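Local atomic coordinates of Lactamase_B domain-containing protein (Pontibacter korlensis, PDB entry 6XFR), a protein that probably hydrolyses beta-lactam antibiotics to substituted beta-amino acids, as a zinc-dependent class B1 metallo-beta-lactamase. Residues Leu36-Asp48 with Thr124-Phe136. Residues are numbered along the deposited sequence; the frame is centred on the assembly and turned at random.
Sequences LIVSTKEGAVLID and TFAIGGQQLEVYF. With ZN (zinc ion), chain T.
With chi1 at 83°, Thr-40 sets OG1 between its backbone N and carbonyl carbon and turns CG2 against Gln-130, whose CG runs anti to its own N (chi1 176°) before the chain bends at chi2. The two side chains cross at about a right angle, CG2 of Thr-40 lying 3.5 Å from CB of Gln-130. Farther along, Gln-130 crosses Val-38 in the same manner, CG1 of Val-38 meeting OE1 at 3.6 Å; that oxygen accepts a hydrogen bond from Gln-153. Val-45 and Leu-132 reach toward each other tip to tip (CG1 to CD2, 3.8 Å), Val-45 CG2 lies 4.1 Å from Ile-127 CD1, and Ile-47 CD1 meets Leu-132 CD2. Beside this apolar patch, Lys-41 N donates a nearly straight bond of 3.1 Å to a lone pair of Gly-128 O. Two beta hairpins, one from each sheet of the alpha-beta/beta-alpha sandwich, thus pack face to face. Gln-131 O binds a zinc ion in a site completed by Pro-151 and Gln-152, separate from the two-zinc active site. Thr-40 OG1, accepting from Glu-42 N in an ST turn and donating to Gly-43 O, holds its own turn's shape and leaves Lys-41 N as the one donor crossing between the hairpins.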
ATOM      1  N   LEU B  36       8.520  -9.610   2.735  1.00 31.26           N
ATOM      2  CA  LEU B  36       9.047  -8.975   1.531  1.00 24.85           C
ATOM      3  C   LEU B  36       9.805  -9.982   0.681  1.00 30.21           C
ATOM      4  O   LEU B  36      10.426 -10.927   1.191  1.00 24.26           O
ATOM      5  CB  LEU B  36      10.011  -7.842   1.849  1.00 23.91           C
ATOM      6  CG  LEU B  36       9.500  -6.541   2.429  1.00 26.94           C
ATOM      7  CD1 LEU B  36      10.643  -5.502   2.407  1.00 22.07           C
ATOM      8  CD2 LEU B  36       8.307  -6.080   1.627  1.00 26.95           C
ATOM      9  N   ILE B  37       9.756  -9.750  -0.627  1.00 33.64           N
ATOM     10  CA  ILE B  37      10.707 -10.313  -1.580  1.00 32.91           C
ATOM     11  C   ILE B  37      11.405  -9.136  -2.233  1.00 31.81           C
ATOM     12  O   ILE B  37      10.754  -8.148  -2.577  1.00 31.87           O
ATOM     13  CB  ILE B  37      10.032 -11.191  -2.646  1.00 35.10           C
ATOM     14  CG1 ILE B  37       8.858 -11.967  -2.054  1.00 30.10           C
ATOM     15  CG2 ILE B  37      11.067 -12.088  -3.323  1.00 37.25           C
ATOM     16  CD1 ILE B  37       8.062 -12.696  -3.077  1.00 27.07           C
ATOM     17  N   VAL B  38      12.724  -9.208  -2.321  1.00 27.45           N
ATOM     18  CA  VAL B  38      13.528  -8.210  -3.013  1.00 25.42           C
ATOM     19  C   VAL B  38      14.341  -8.880  -4.110  1.00 35.99           C
ATOM     20  O   VAL B  38      15.074  -9.847  -3.858  1.00 41.60           O
ATOM     21  CB  VAL B  38      14.401  -7.418  -2.030  1.00 22.46           C
ATOM     22  CG1 VAL B  38      15.155  -6.332  -2.777  1.00 23.99           C
ATOM     23  CG2 VAL B  38      13.473  -6.776  -1.012  1.00 32.22           C
ATOM     24  N   SER B  39      14.200  -8.359  -5.324  1.00 27.82           N
ATOM     25  CA  SER B  39      14.917  -8.864  -6.485  1.00 29.47           C
ATOM     26  C   SER B  39      16.186  -8.050  -6.682  1.00 25.63           C
ATOM     27  O   SER B  39      16.162  -6.824  -6.555  1.00 30.50           O
ATOM     28  CB  SER B  39      14.038  -8.807  -7.738  1.00 31.46           C
ATOM     29  OG  SER B  39      14.636  -9.548  -8.793  1.00 38.18           O
ATOM     30  N   THR B  40      17.301  -8.731  -6.924  1.00 27.53           N
ATOM     31  CA  THR B  40      18.584  -8.066  -7.141  1.00 30.15           C
ATOM     32  C   THR B  40      19.174  -8.619  -8.420  1.00 32.06           C
ATOM     33  O   THR B  40      18.623  -9.539  -9.034  1.00 31.51           O
ATOM     34  CB  THR B  40      19.582  -8.220  -5.962  1.00 31.92           C
ATOM     35  OG1 THR B  40      20.278  -9.459  -6.062  1.00 33.56           O
ATOM     36  CG2 THR B  40      18.875  -8.180  -4.612  1.00 30.13           C
ATOM     37  N   LYS B  41      20.272  -8.011  -8.850  1.00 36.40           N
ATOM     38  CA  LYS B  41      20.902  -8.497 -10.057  1.00 37.31           C
ATOM     39  C   LYS B  41      21.506  -9.864  -9.853  1.00 41.37           C
ATOM     40  O   LYS B  41      21.835 -10.513 -10.841  1.00 45.82           O
ATOM     41  CB  LYS B  41      22.010  -7.538 -10.504  1.00 40.84           C
ATOM     42  CG  LYS B  41      21.479  -6.190 -10.994  1.00 56.79           C
ATOM     43  CD  LYS B  41      22.581  -5.150 -11.214  1.00 63.46           C
ATOM     44  CE  LYS B  41      22.283  -3.882 -10.419  1.00 68.40           C
ATOM     45  NZ  LYS B  41      20.846  -3.477 -10.571  1.00 68.53           N
ATOM     46  N   GLU B  42      21.574 -10.354  -8.612  1.00 45.20           N
ATOM     47  CA  GLU B  42      22.332 -11.570  -8.310  1.00 52.37           C
ATOM     48  C   GLU B  42      21.530 -12.574  -7.496  1.00 41.63           C
ATOM     49  O   GLU B  42      22.118 -13.440  -6.861  1.00 51.82           O
ATOM     50  CB  GLU B  42      23.641 -11.257  -7.571  1.00 51.36           C
ATOM     51  CG  GLU B  42      24.751 -10.765  -8.467  1.00 60.47           C
ATOM     52  CD  GLU B  42      24.772 -11.472  -9.822  1.00 74.17           C
ATOM     53  OE1 GLU B  42      24.870 -12.715  -9.862  1.00 82.34           O
ATOM     54  OE2 GLU B  42      24.710 -10.779 -10.861  1.00 82.29           O
ATOM     55  N   GLY B  43      20.212 -12.464  -7.479  1.00 35.58           N
ATOM     56  CA  GLY B  43      19.368 -13.354  -6.713  1.00 34.34           C
ATOM     57  C   GLY B  43      18.356 -12.577  -5.898  1.00 44.99           C
ATOM     58  O   GLY B  43      18.387 -11.348  -5.807  1.00 36.66           O
ATOM     59  N   ALA B  44      17.457 -13.336  -5.278  1.00 41.66           N
ATOM     60  CA  ALA B  44      16.356 -12.763  -4.520  1.00 36.68           C
ATOM     61  C   ALA B  44      16.607 -12.891  -3.027  1.00 36.49           C
ATOM     62  O   ALA B  44      17.238 -13.840  -2.554  1.00 39.98           O
ATOM     63  CB  ALA B  44      15.017 -13.415  -4.895  1.00 26.95           C
ATOM     64  N   VAL B  45      16.134 -11.901  -2.292  1.00 34.43           N
ATOM     65  CA  VAL B  45      16.193 -11.920  -0.841  1.00 28.08           C
ATOM     66  C   VAL B  45      14.793 -12.082  -0.296  1.00 24.89           C
ATOM     67  O   VAL B  45      13.837 -11.481  -0.801  1.00 26.07           O
ATOM     68  CB  VAL B  45      16.859 -10.671  -0.262  1.00 27.40           C
ATOM     69  CG1 VAL B  45      16.627 -10.622   1.236  1.00 28.03           C
ATOM     70  CG2 VAL B  45      18.306 -10.728  -0.595  1.00 30.30           C
ATOM     71  N   LEU B  46      14.689 -12.913   0.728  1.00 26.15           N
ATOM     72  CA  LEU B  46      13.444 -13.271   1.378  1.00 28.79           C
ATOM     73  C   LEU B  46      13.469 -12.657   2.767  1.00 25.82           C
ATOM     74  O   LEU B  46      14.398 -12.902   3.537  1.00 36.28           O
ATOM     75  CB  LEU B  46      13.320 -14.788   1.461  1.00 35.75           C
ATOM     76  CG  LEU B  46      11.930 -15.345   1.413  1.00 33.04           C
ATOM     77  CD1 LEU B  46      11.173 -14.576   0.350  1.00 25.12           C
ATOM     78  CD2 LEU B  46      12.074 -16.789   1.071  1.00 31.86           C
ATOM     79  N   ILE B  47      12.533 -11.773   3.040  1.00 32.17           N
ATOM     80  CA  ILE B  47      12.347 -11.240   4.382  1.00 40.66           C
ATOM     81  C   ILE B  47      11.064 -11.863   4.908  1.00 43.56           C
ATOM     82  O   ILE B  47       9.963 -11.497   4.470  1.00 43.07           O
ATOM     83  CB  ILE B  47      12.309  -9.705   4.410  1.00 39.51           C
ATOM     84  CG1 ILE B  47      13.548  -9.135   3.718  1.00 30.56           C
ATOM     85  CG2 ILE B  47      12.225  -9.204   5.854  1.00 39.34           C
ATOM     86  CD1 ILE B  47      14.810  -9.588   4.307  1.00 27.72           C
ATOM     87  N   ASP B  48      11.224 -12.792   5.859  1.00 42.09           N
ATOM     88  CA  ASP B  48      10.157 -13.646   6.369  1.00 49.20           C
ATOM     89  C   ASP B  48       9.854 -14.812   5.438  1.00 49.19           C
ATOM     90  O   ASP B  48       9.929 -14.686   4.209  1.00 48.10           O
ATOM     91  CB  ASP B  48       8.868 -12.868   6.607  1.00 51.79           C
ATOM     92  CG  ASP B  48       8.897 -12.109   7.901  1.00 68.08           C
ATOM     93  OD1 ASP B  48       7.913 -11.388   8.174  1.00 74.29           O
ATOM     94  OD2 ASP B  48       9.916 -12.225   8.633  1.00 76.83           O
ATOM     95  N   THR B 124      24.571  -3.997   7.958  1.00 30.27           N
ATOM     96  CA  THR B 124      24.217  -3.514   6.638  1.00 37.05           C
ATOM     97  C   THR B 124      24.942  -4.365   5.618  1.00 31.80           C
ATOM     98  O   THR B 124      26.167  -4.410   5.629  1.00 30.75           O
ATOM     99  CB  THR B 124      24.651  -2.056   6.439  1.00 44.08           C
ATOM    100  OG1 THR B 124      24.021  -1.204   7.401  1.00 48.56           O
ATOM    101  CG2 THR B 124      24.286  -1.617   5.053  1.00 43.62           C
ATOM    102  N   PHE B 125      24.210  -4.959   4.688  1.00 30.29           N
ATOM    103  CA  PHE B 125      24.874  -5.758   3.667  1.00 35.69           C
ATOM    104  C   PHE B 125      24.249  -5.511   2.300  1.00 38.31           C
ATOM    105  O   PHE B 125      23.179  -4.891   2.166  1.00 24.70           O
ATOM    106  CB  PHE B 125      24.813  -7.241   3.998  1.00 32.55           C
ATOM    107  CG  PHE B 125      23.443  -7.786   3.934  1.00 32.78           C
ATOM    108  CD1 PHE B 125      23.013  -8.480   2.829  1.00 38.61           C
ATOM    109  CD2 PHE B 125      22.577  -7.602   4.979  1.00 31.10           C
ATOM    110  CE1 PHE B 125      21.742  -8.996   2.778  1.00 34.92           C
ATOM    111  CE2 PHE B 125      21.311  -8.103   4.931  1.00 29.46           C
ATOM    112  CZ  PHE B 125      20.886  -8.797   3.828  1.00 31.56           C
ATOM    113  N   ALA B 126      24.950  -5.975   1.267  1.00 29.65           N
ATOM    114  CA  ALA B 126      24.447  -5.756  -0.071  1.00 32.94           C
ATOM    115  C   ALA B 126      24.585  -7.015  -0.907  1.00 32.12           C
ATOM    116  O   ALA B 126      25.609  -7.703  -0.861  1.00 43.47           O
ATOM    117  CB  ALA B 126      25.155  -4.565  -0.740  1.00 28.45           C
ATOM    118  N   ILE B 127      23.546  -7.274  -1.697  1.00 29.20           N
ATOM    119  CA  ILE B 127      23.514  -8.331  -2.699  1.00 30.78           C
ATOM    120  C   ILE B 127      22.928  -7.761  -3.990  1.00 28.99           C
ATOM    121  O   ILE B 127      21.863  -7.142  -3.976  1.00 34.99           O
ATOM    122  CB  ILE B 127      22.678  -9.525  -2.221  1.00 28.38           C
ATOM    123  CG1 ILE B 127      23.239 -10.078  -0.920  1.00 34.80           C
ATOM    124  CG2 ILE B 127      22.624 -10.582  -3.289  1.00 24.56           C
ATOM    125  CD1 ILE B 127      22.371 -11.215  -0.344  1.00 37.36           C
ATOM    126  N   GLY B 128      23.610  -7.994  -5.104  1.00 33.40           N
ATOM    127  CA  GLY B 128      23.116  -7.633  -6.430  1.00 34.51           C
ATOM    128  C   GLY B 128      22.771  -6.174  -6.617  1.00 40.82           C
ATOM    129  O   GLY B 128      21.782  -5.853  -7.291  1.00 51.91           O
ATOM    130  N   GLY B 129      23.582  -5.278  -6.063  1.00 39.74           N
ATOM    131  CA  GLY B 129      23.316  -3.860  -6.112  1.00 30.23           C
ATOM    132  C   GLY B 129      22.333  -3.366  -5.075  1.00 32.29           C
ATOM    133  O   GLY B 129      22.113  -2.153  -4.970  1.00 44.33           O
ATOM    134  N   GLN B 130      21.723  -4.257  -4.317  1.00 28.35           N
ATOM    135  CA  GLN B 130      20.674  -3.906  -3.384  1.00 31.40           C
ATOM    136  C   GLN B 130      21.241  -3.925  -1.969  1.00 34.14           C
ATOM    137  O   GLN B 130      21.838  -4.924  -1.559  1.00 36.10           O
ATOM    138  CB  GLN B 130      19.527  -4.899  -3.511  1.00 26.91           C
ATOM    139  CG  GLN B 130      18.424  -4.655  -2.503  1.00 31.68           C
ATOM    140  CD  GLN B 130      17.516  -3.505  -2.885  1.00 35.89           C
ATOM    141  OE1 GLN B 130      16.990  -3.445  -3.992  1.00 45.89           O
ATOM    142  NE2 GLN B 130      17.318  -2.597  -1.967  1.00 38.68           N
ATOM    143  N   GLN B 131      21.058  -2.841  -1.221  1.00 24.88           N
ATOM    144  CA  GLN B 131      21.541  -2.811   0.144  1.00 24.93           C
ATOM    145  C   GLN B 131      20.398  -2.921   1.139  1.00 23.43           C
ATOM    146  O   GLN B 131      19.311  -2.409   0.918  1.00 46.65           O
ATOM    147  CB  GLN B 131      22.427  -1.588   0.410  1.00 31.12           C
ATOM    148  CG  GLN B 131      21.920  -0.234   0.127  1.00 41.92           C
ATOM    149  CD  GLN B 131      22.825   0.833   0.772  1.00 57.67           C
ATOM    150  OE1 GLN B 131      23.816   0.487   1.460  1.00 58.28           O
ATOM    151  NE2 GLN B 131      22.461   2.133   0.601  1.00 53.27           N
ATOM    152  N   LEU B 132      20.635  -3.663   2.201  1.00 42.08           N
ATOM    153  CA  LEU B 132      19.665  -3.945   3.244  1.00 34.44           C
ATOM    154  C   LEU B 132      20.322  -3.698   4.590  1.00 35.63           C
ATOM    155  O   LEU B 132      21.510  -3.986   4.781  1.00 43.81           O
ATOM    156  CB  LEU B 132      19.172  -5.398   3.175  1.00 30.72           C
ATOM    157  CG  LEU B 132      18.490  -5.937   1.906  1.00 29.15           C
ATOM    158  CD1 LEU B 132      19.510  -6.424   0.864  1.00 24.35           C
ATOM    159  CD2 LEU B 132      17.476  -7.042   2.236  1.00 18.95           C
ATOM    160  N   GLU B 133      19.540  -3.184   5.519  1.00 31.20           N
ATOM    161  CA  GLU B 133      19.964  -2.960   6.888  1.00 26.05           C
ATOM    162  C   GLU B 133      19.059  -3.779   7.778  1.00 23.40           C
ATOM    163  O   GLU B 133      17.857  -3.868   7.528  1.00 27.64           O
ATOM    164  CB  GLU B 133      19.879  -1.492   7.255  1.00 26.47           C
ATOM    165  CG  GLU B 133      20.752  -0.649   6.348  1.00 40.31           C
ATOM    166  CD  GLU B 133      20.627   0.856   6.582  1.00 46.63           C
ATOM    167  OE1 GLU B 133      19.753   1.282   7.375  1.00 47.66           O
ATOM    168  OE2 GLU B 133      21.425   1.613   5.974  1.00 46.40           O
ATOM    169  N   VAL B 134      19.632  -4.454   8.755  1.00 23.61           N
ATOM    170  CA  VAL B 134      18.823  -5.140   9.743  1.00 23.31           C
ATOM    171  C   VAL B 134      19.097  -4.471  11.077  1.00 25.22           C
ATOM    172  O   VAL B 134      20.231  -4.076  11.354  1.00 37.46           O
ATOM    173  CB  VAL B 134      19.088  -6.655   9.741  1.00 22.61           C
ATOM    174  CG1 VAL B 134      18.005  -7.392  10.534  1.00 22.44           C
ATOM    175  CG2 VAL B 134      19.044  -7.133   8.320  1.00 21.34           C
ATOM    176  N   TYR B 135      18.054  -4.242  11.861  1.00 25.56           N
ATOM    177  CA  TYR B 135      18.235  -3.422  13.055  1.00 33.86           C
ATOM    178  C   TYR B 135      17.360  -3.918  14.198  1.00 28.37           C
ATOM    179  O   TYR B 135      16.242  -4.404  13.978  1.00 27.26           O
ATOM    180  CB  TYR B 135      17.931  -1.950  12.770  1.00 32.92           C
ATOM    181  CG  TYR B 135      17.966  -1.047  14.000  1.00 36.05           C
ATOM    182  CD1 TYR B 135      19.162  -0.707  14.609  1.00 33.73           C
ATOM    183  CD2 TYR B 135      16.808  -0.541  14.535  1.00 32.17           C
ATOM    184  CE1 TYR B 135      19.199   0.121  15.712  1.00 36.65           C
ATOM    185  CE2 TYR B 135      16.832   0.282  15.622  1.00 38.97           C
ATOM    186  CZ  TYR B 135      18.030   0.619  16.213  1.00 38.21           C
ATOM    187  OH  TYR B 135      18.019   1.457  17.320  1.00 44.53           O
ATOM    188  N   PHE B 136      17.909  -3.830  15.407  1.00 30.51           N
ATOM    189  CA  PHE B 136      17.222  -4.247  16.623  1.00 35.88           C
ATOM    190  C   PHE B 136      16.865  -3.015  17.420  1.00 34.08           C
ATOM    191  O   PHE B 136      17.769  -2.383  17.981  1.00 36.25           O
ATOM    192  CB  PHE B 136      18.092  -5.180  17.473  1.00 32.95           C
ATOM    193  CG  PHE B 136      17.421  -5.620  18.746  1.00 39.89           C
ATOM    194  CD1 PHE B 136      16.283  -6.432  18.699  1.00 33.71           C
ATOM    195  CD2 PHE B 136      17.899  -5.186  19.996  1.00 37.69           C
ATOM    196  CE1 PHE B 136      15.660  -6.818  19.875  1.00 38.41           C
ATOM    197  CE2 PHE B 136      17.283  -5.561  21.170  1.00 39.64           C
ATOM    198  CZ  PHE B 136      16.170  -6.379  21.124  1.00 42.80           C
TER
HETATM  199 ZN    ZN T 308      18.164  -0.222   0.286  1.00263.95          ZN